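Local coordinates for metallo-beta-lactamase 1 (Acinetobacter baumannii, PDB 5MMD), which probably hydrolyses beta-lactam antibiotics to substituted beta-amino acids as a zinc-dependent class B enzyme, at residues S55-L60 and K88-K93. Residues are numbered along the deposited sequence; the frame is centred on the assembly and turned at random.
Sequences SDTEKL and KWLNGK
Trp89 lays one face of its indole against Glu58, while the methyl of Thr57 meets the ring obliquely, in an apolar helix-to-helix contact between helices 54-66 and 87-92 of the metallo-beta-lactamase fold. Helix 54-66 links the neighbouring parallel strands 44-48 and 70-75, and helix 87-92 comes after the second of them, beyond the short helix 81-84. The axes of 55-60 and 88-92 approach to 10.0 Å at 49°, a separation bridged by side chains. A CH-pi contact is the clearest evidence: Glu58 CA stands 4.0 Å from the centroid of the Trp89 six-membered ring and 15° off its normal. Glu58 CB reaches the same face nearer the rim, 3.8 Å from Trp89 CZ2, while a bend at chi2 (-91°) carries the carboxylate away. Lys93 CG covers the opposite face from within its own segment, 3.6 Å above the ring plane, so the indole is sandwiched between aliphatic portions of charged residues. Deeper in, Thr57 turns its methyl, anti to the backbone N, between Trp89 and Leu90: CG2 is 3.8 Å from Trp89 CE3 and also 3.8 Å from Leu90 CG. Its hydroxyl instead bonds to the carbonyl of Ser53, four residues earlier, just before the helix begins. Val61 continues the apolar surface, touching both Trp89 and Leu90. The atoms that meet are all carbons, so dispersion and the ring-face CH-pi contact carry the cohesion.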
ATOM      1  N   SER A  55     -15.814  -1.655  -8.260  1.00 22.03           N
ATOM      2  CA  SER A  55     -16.166  -3.013  -8.664  1.00 22.45           C
ATOM      3  C   SER A  55     -15.219  -4.027  -8.027  1.00 20.58           C
ATOM      4  O   SER A  55     -15.662  -5.002  -7.415  1.00 20.41           O
ATOM      5  CB  SER A  55     -16.118  -3.167 -10.187  1.00 23.45           C
ATOM      6  OG  SER A  55     -16.444  -4.511 -10.560  1.00 24.34           O
ATOM      7  N   ASP A  56     -13.916  -3.813  -8.195  1.00 19.10           N
ATOM      8  CA  ASP A  56     -12.953  -4.790  -7.704  1.00 18.20           C
ATOM      9  C   ASP A  56     -12.846  -4.771  -6.166  1.00 17.46           C
ATOM     10  O   ASP A  56     -12.485  -5.771  -5.581  1.00 17.07           O
ATOM     11  CB  ASP A  56     -11.581  -4.570  -8.349  1.00 17.90           C
ATOM     12  CG  ASP A  56     -11.560  -5.005  -9.803  1.00 19.09           C
ATOM     13  OD1 ASP A  56     -12.214  -6.006 -10.134  1.00 19.99           O
ATOM     14  OD2 ASP A  56     -10.938  -4.323 -10.616  1.00 19.66           O
ATOM     15  N   THR A  57     -13.167  -3.654  -5.529  1.00 16.28           N
ATOM     16  CA  THR A  57     -13.195  -3.597  -4.072  1.00 16.46           C
ATOM     17  C   THR A  57     -14.347  -4.488  -3.609  1.00 17.45           C
ATOM     18  O   THR A  57     -14.151  -5.340  -2.756  1.00 16.90           O
ATOM     19  CB  THR A  57     -13.342  -2.164  -3.511  1.00 15.36           C
ATOM     20  OG1 THR A  57     -12.180  -1.405  -3.860  1.00 13.36           O
ATOM     21  CG2 THR A  57     -13.473  -2.191  -1.960  1.00 13.37           C
ATOM     22  N   GLU A  58     -15.528  -4.349  -4.216  1.00 19.76           N
ATOM     23  CA  GLU A  58     -16.624  -5.275  -3.900  1.00 23.07           C
ATOM     24  C   GLU A  58     -16.218  -6.722  -4.152  1.00 23.51           C
ATOM     25  O   GLU A  58     -16.556  -7.602  -3.343  1.00 22.82           O
ATOM     26  CB  GLU A  58     -17.910  -4.980  -4.692  1.00 26.01           C
ATOM     27  CG  GLU A  58     -19.015  -6.019  -4.373  1.00 28.68           C
ATOM     28  CD  GLU A  58     -19.029  -7.248  -5.313  1.00 30.75           C
ATOM     29  OE1 GLU A  58     -18.438  -7.166  -6.416  1.00 31.32           O
ATOM     30  OE2 GLU A  58     -19.615  -8.317  -4.958  1.00 32.72           O
ATOM     31  N   LYS A  59     -15.507  -6.990  -5.252  1.00 23.03           N
ATOM     32  CA  LYS A  59     -15.102  -8.362  -5.544  1.00 23.03           C
ATOM     33  C   LYS A  59     -14.178  -8.917  -4.473  1.00 21.37           C
ATOM     34  O   LYS A  59     -14.220 -10.127  -4.182  1.00 22.08           O
ATOM     35  CB  LYS A  59     -14.400  -8.468  -6.917  1.00 22.98           C
ATOM     36  CG  LYS A  59     -15.314  -8.260  -8.085  1.00 24.67           C
ATOM     37  CD  LYS A  59     -14.530  -8.343  -9.415  0.83 23.83           C
ATOM     38  CE  LYS A  59     -15.453  -8.428 -10.613  0.42 25.07           C
ATOM     39  NZ  LYS A  59     -16.205  -7.168 -10.853  0.24 25.37           N
ATOM     40  N   LEU A  60     -13.339  -8.054  -3.915  1.00 18.76           N
ATOM     41  CA  LEU A  60     -12.362  -8.464  -2.918  1.00 17.67           C
ATOM     42  C   LEU A  60     -13.079  -8.795  -1.623  1.00 17.80           C
ATOM     43  O   LEU A  60     -12.821  -9.821  -0.996  1.00 17.07           O
ATOM     44  CB  LEU A  60     -11.312  -7.371  -2.713  1.00 15.33           C
ATOM     45  CG  LEU A  60     -10.199  -7.695  -1.702  1.00 14.87           C
ATOM     46  CD1 LEU A  60      -9.295  -8.849  -2.122  1.00 14.28           C
ATOM     47  CD2 LEU A  60      -9.390  -6.392  -1.383  1.00 11.24           C
ATOM     48  N   LYS A  88     -14.841   4.859  -0.627  1.00 16.70           N
ATOM     49  CA  LYS A  88     -16.240   5.238  -0.631  1.00 19.10           C
ATOM     50  C   LYS A  88     -17.160   4.034  -0.520  1.00 20.08           C
ATOM     51  O   LYS A  88     -18.112   4.045   0.277  1.00 20.98           O
ATOM     52  CB  LYS A  88     -16.610   6.036  -1.889  1.00 18.74           C
ATOM     53  CG  LYS A  88     -18.103   6.402  -1.938  1.00 21.09           C
ATOM     54  CD  LYS A  88     -18.524   7.084  -3.222  0.33 21.31           C
ATOM     55  CE  LYS A  88     -18.340   8.588  -3.150  0.37 22.04           C
ATOM     56  NZ  LYS A  88     -18.902   9.256  -4.360  0.11 22.88           N
ATOM     57  N   TRP A  89     -16.890   2.998  -1.311  1.00 18.31           N
ATOM     58  CA  TRP A  89     -17.744   1.825  -1.284  1.00 19.24           C
ATOM     59  C   TRP A  89     -17.673   1.177   0.111  1.00 19.76           C
ATOM     60  O   TRP A  89     -18.690   0.793   0.668  1.00 21.48           O
ATOM     61  CB  TRP A  89     -17.358   0.835  -2.383  1.00 18.83           C
ATOM     62  CG  TRP A  89     -18.252  -0.356  -2.410  1.00 20.14           C
ATOM     63  CD1 TRP A  89     -19.438  -0.501  -3.088  1.00 21.66           C
ATOM     64  CD2 TRP A  89     -18.050  -1.562  -1.692  1.00 20.18           C
ATOM     65  NE1 TRP A  89     -19.973  -1.746  -2.835  1.00 21.82           N
ATOM     66  CE2 TRP A  89     -19.138  -2.415  -1.982  1.00 22.07           C
ATOM     67  CE3 TRP A  89     -17.073  -1.998  -0.819  1.00 20.30           C
ATOM     68  CZ2 TRP A  89     -19.264  -3.681  -1.426  1.00 23.20           C
ATOM     69  CZ3 TRP A  89     -17.196  -3.277  -0.265  1.00 21.76           C
ATOM     70  CH2 TRP A  89     -18.292  -4.089  -0.570  1.00 23.47           C
ATOM     71  N   LEU A  90     -16.487   1.128   0.693  1.00 18.52           N
ATOM     72  CA  LEU A  90     -16.299   0.462   1.974  1.00 19.82           C
ATOM     73  C   LEU A  90     -17.008   1.255   3.077  1.00 21.84           C
ATOM     74  O   LEU A  90     -17.667   0.681   3.949  1.00 22.95           O
ATOM     75  CB  LEU A  90     -14.820   0.335   2.281  1.00 19.74           C
ATOM     76  CG  LEU A  90     -13.961  -0.635   1.465  1.00 19.83           C
ATOM     77  CD1 LEU A  90     -12.480  -0.391   1.773  1.00 17.97           C
ATOM     78  CD2 LEU A  90     -14.359  -2.056   1.767  1.00 21.22           C
ATOM     79  N   ASN A  91     -16.857   2.574   3.017  1.00 20.69           N
ATOM     80  CA  ASN A  91     -17.546   3.480   3.912  1.00 22.83           C
ATOM     81  C   ASN A  91     -19.038   3.237   3.882  1.00 25.10           C
ATOM     82  O   ASN A  91     -19.707   3.202   4.915  1.00 26.40           O
ATOM     83  CB  ASN A  91     -17.260   4.919   3.529  1.00 22.20           C
ATOM     84  CG  ASN A  91     -15.920   5.391   4.012  1.00 21.01           C
ATOM     85  OD1 ASN A  91     -15.217   4.682   4.734  1.00 20.49           O
ATOM     86  ND2 ASN A  91     -15.545   6.589   3.609  1.00 20.84           N
ATOM     87  N   GLY A  92     -19.559   3.098   2.668  1.00 25.16           N
ATOM     88  CA  GLY A  92     -20.965   2.819   2.469  1.00 27.45           C
ATOM     89  C   GLY A  92     -21.448   1.534   3.112  1.00 28.97           C
ATOM     90  O   GLY A  92     -22.628   1.412   3.428  1.00 31.72           O
ATOM     91  N   LYS A  93     -20.548   0.568   3.276  1.00 28.10           N
ATOM     92  CA  LYS A  93     -20.889  -0.730   3.848  1.00 29.49           C
ATOM     93  C   LYS A  93     -20.552  -0.773   5.334  1.00 30.41           C
ATOM     94  O   LYS A  93     -20.622  -1.823   5.966  1.00 30.43           O
ATOM     95  CB  LYS A  93     -20.155  -1.848   3.101  1.00 27.46           C
ATOM     96  CG  LYS A  93     -20.379  -1.862   1.596  1.00 26.55           C
ATOM     97  CD  LYS A  93     -21.855  -1.874   1.200  1.00 28.58           C
ATOM     98  CE  LYS A  93     -22.402  -3.282   1.011  1.00 30.09           C
ATOM     99  NZ  LYS A  93     -23.868  -3.246   0.650  0.47 32.32           N
TER